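Local structure of ribonucleoside-diphosphate reductase subunit beta (Clostridium botulinum, 6ZJK) at residues 194-199 / 267-272. The protein forms the iron-binding R2 (beta) subunit of a ribonucleotide reductase, probably generating the radical used to reduce ribonucleoside diphosphates to deoxyribonucleoside diphosphates. Sequence-based numbering, arbitrary orientation.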
loop_
_atom_site.group_PDB
_atom_site.type_symbol
_atom_site.label_atom_id
_atom_site.label_comp_id
_atom_site.label_asym_id
_atom_site.label_seq_id
_atom_site.Cartn_x
_atom_site.Cartn_y
_atom_site.Cartn_z
ATOM N N LEU A 194 -4.295 -7.976 -19.438
ATOM C CA LEU A 194 -3.568 -7.005 -20.237
ATOM C C LEU A 194 -4.395 -5.786 -20.611
ATOM O O LEU A 194 -3.882 -4.708 -20.700
ATOM C CB LEU A 194 -2.993 -7.643 -21.478
ATOM C CG LEU A 194 -1.928 -8.709 -21.291
ATOM C CD1 LEU A 194 -1.588 -9.356 -22.608
ATOM C CD2 LEU A 194 -0.687 -8.157 -20.638
ATOM N N ARG A 195 -5.687 -5.971 -20.821
ATOM C CA ARG A 195 -6.564 -4.855 -21.123
ATOM C C ARG A 195 -6.670 -3.977 -19.866
ATOM O O ARG A 195 -6.662 -2.787 -19.948
ATOM C CB ARG A 195 -7.920 -5.329 -21.620
ATOM C CG ARG A 195 -7.906 -5.975 -22.985
ATOM C CD ARG A 195 -9.295 -6.125 -23.577
ATOM N NE ARG A 195 -9.832 -7.457 -23.365
ATOM C CZ ARG A 195 -9.726 -8.451 -24.235
ATOM N NH1 ARG A 195 -9.106 -8.272 -25.379
ATOM N NH2 ARG A 195 -10.225 -9.635 -23.959
ATOM N N ALA A 196 -6.638 -4.579 -18.705
ATOM C CA ALA A 196 -6.678 -3.803 -17.498
ATOM C C ALA A 196 -5.404 -3.017 -17.277
ATOM O O ALA A 196 -5.428 -1.974 -16.709
ATOM C CB ALA A 196 -6.953 -4.664 -16.325
ATOM N N ILE A 197 -4.289 -3.533 -17.749
ATOM C CA ILE A 197 -3.049 -2.855 -17.579
ATOM C C ILE A 197 -3.044 -1.639 -18.449
ATOM O O ILE A 197 -2.634 -0.622 -18.065
ATOM C CB ILE A 197 -1.853 -3.755 -17.939
ATOM C CG1 ILE A 197 -1.766 -4.957 -17.017
ATOM C CG2 ILE A 197 -0.577 -2.972 -17.927
ATOM C CD1 ILE A 197 -1.299 -4.684 -15.648
ATOM N N MET A 198 -3.559 -1.771 -19.640
ATOM C CA MET A 198 -3.619 -0.672 -20.568
ATOM C C MET A 198 -4.612 0.376 -20.062
ATOM O O MET A 198 -4.384 1.514 -20.180
ATOM C CB MET A 198 -3.899 -1.210 -21.982
ATOM C CG MET A 198 -3.860 -0.252 -23.135
ATOM S SD MET A 198 -2.438 0.693 -23.459
ATOM C CE MET A 198 -3.087 1.962 -24.457
ATOM N N ALA A 199 -5.684 -0.057 -19.435
ATOM C CA ALA A 199 -6.663 0.850 -18.849
ATOM C C ALA A 199 -6.030 1.751 -17.812
ATOM O O ALA A 199 -6.221 2.926 -17.821
ATOM C CB ALA A 199 -7.762 0.075 -18.245
ATOM N N GLU A 267 -5.795 -3.450 -30.563
ATOM C CA GLU A 267 -6.844 -3.231 -29.570
ATOM C C GLU A 267 -6.396 -2.250 -28.487
ATOM O O GLU A 267 -7.175 -1.396 -28.046
ATOM C CB GLU A 267 -7.239 -4.579 -28.963
ATOM C CG GLU A 267 -7.513 -5.671 -29.957
ATOM C CD GLU A 267 -8.028 -6.930 -29.282
ATOM O OE1 GLU A 267 -8.687 -6.814 -28.218
ATOM O OE2 GLU A 267 -7.750 -8.035 -29.800
ATOM N N PHE A 268 -5.113 -2.196 -28.132
ATOM C CA PHE A 268 -4.623 -1.158 -27.231
ATOM C C PHE A 268 -4.745 0.232 -27.853
ATOM O O PHE A 268 -5.083 1.200 -27.161
ATOM C CB PHE A 268 -3.166 -1.442 -26.851
ATOM C CG PHE A 268 -2.989 -2.605 -25.900
ATOM C CD1 PHE A 268 -4.088 -3.233 -25.325
ATOM C CD2 PHE A 268 -1.718 -3.024 -25.534
ATOM C CE1 PHE A 268 -3.924 -4.283 -24.431
ATOM C CE2 PHE A 268 -1.537 -4.083 -24.635
ATOM C CZ PHE A 268 -2.643 -4.712 -24.087
ATOM N N ARG A 269 -4.422 0.365 -29.141
ATOM C CA ARG A 269 -4.532 1.652 -29.822
ATOM C C ARG A 269 -5.970 2.167 -29.819
ATOM O O ARG A 269 -6.198 3.377 -29.707
ATOM C CB ARG A 269 -3.967 1.563 -31.243
ATOM C CG ARG A 269 -2.431 1.554 -31.260
ATOM C CD ARG A 269 -1.816 1.490 -32.645
ATOM N NE ARG A 269 -1.560 2.794 -33.231
ATOM C CZ ARG A 269 -2.347 3.394 -34.120
ATOM N NH1 ARG A 269 -3.454 2.805 -34.549
ATOM N NH2 ARG A 269 -2.022 4.582 -34.580
ATOM N N GLN A 270 -6.925 1.276 -29.934
ATOM C CA GLN A 270 -8.310 1.651 -29.939
ATOM C C GLN A 270 -8.835 2.015 -28.569
ATOM O O GLN A 270 -9.744 2.791 -28.458
ATOM C CB GLN A 270 -9.174 0.563 -30.512
ATOM C CG GLN A 270 -9.008 0.398 -31.998
ATOM C CD GLN A 270 -9.225 1.653 -32.792
ATOM O OE1 GLN A 270 -10.298 2.180 -32.808
ATOM N NE2 GLN A 270 -8.211 2.098 -33.492
ATOM N N MET A 271 -8.231 1.465 -27.524
ATOM C CA MET A 271 -8.587 1.755 -26.165
ATOM C C MET A 271 -8.182 3.159 -25.932
ATOM O O MET A 271 -8.892 3.891 -25.361
ATOM C CB MET A 271 -7.857 0.837 -25.196
ATOM C CG MET A 271 -8.364 -0.583 -25.162
ATOM S SD MET A 271 -7.793 -1.594 -23.810
ATOM C CE MET A 271 -8.350 -0.677 -22.431
ATOM N N MET A 272 -7.026 3.541 -26.373
ATOM C CA MET A 272 -6.604 4.876 -26.223
ATOM C C MET A 272 -7.497 5.848 -27.016
ATOM O O MET A 272 -7.731 6.919 -26.574
ATOM C CB MET A 272 -5.184 4.955 -26.652
ATOM C CG MET A 272 -4.552 6.284 -26.632
ATOM S SD MET A 272 -4.378 7.062 -25.048
ATOM C CE MET A 272 -2.870 6.444 -24.398
#
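M198 and F268 form the aromatic part of this helix–helix contact. M198 CG lies over one face of the ring, 4.0 Å from the F268 ring centroid and 26° off the ring normal, which meets the criteria for a CH-pi contact displaced toward the rim. Its sulfur follows in an oblique Met-aromatic contact, with M198 SD 4.6 Å from the same centroid. Two torsions explain the path: CG is anti to the backbone N, and a bend at chi2 carries the thioether along the ring toward the opposing backbone, where M198 CE comes 3.4 Å from F268 O. The far end of the ring meets the other helix edge-on, F268 CZ lying 3.9 Å from L194 CB in the ring plane.

Methionine methyls extend the interface over backbone and aliphatic surface. M271 CE lies 3.7 Å from the backbone carbonyl oxygen R195 O and 4.3 Å from A199 CB. M198 CE reaches M272 CB, and M272 also touches helix 296-313.

The polar component is one salt bridge, R195 NH1 to E267 OE1 at 3.2 Å. Guanidinium and carboxylate planes are 14° apart, and the oxygen sits at the guanidinium edge, near its plane.

Helices 190-220 and 262-287 thus join within the helical R2 fold, their local axes 10.4 Å apart and crossing at -37°. With no hydrogen bond between the segments, the chemistry implies cohesion chiefly through thioether, aromatic and aliphatic surfaces, supplemented by a single charge pair between two partly exposed residues.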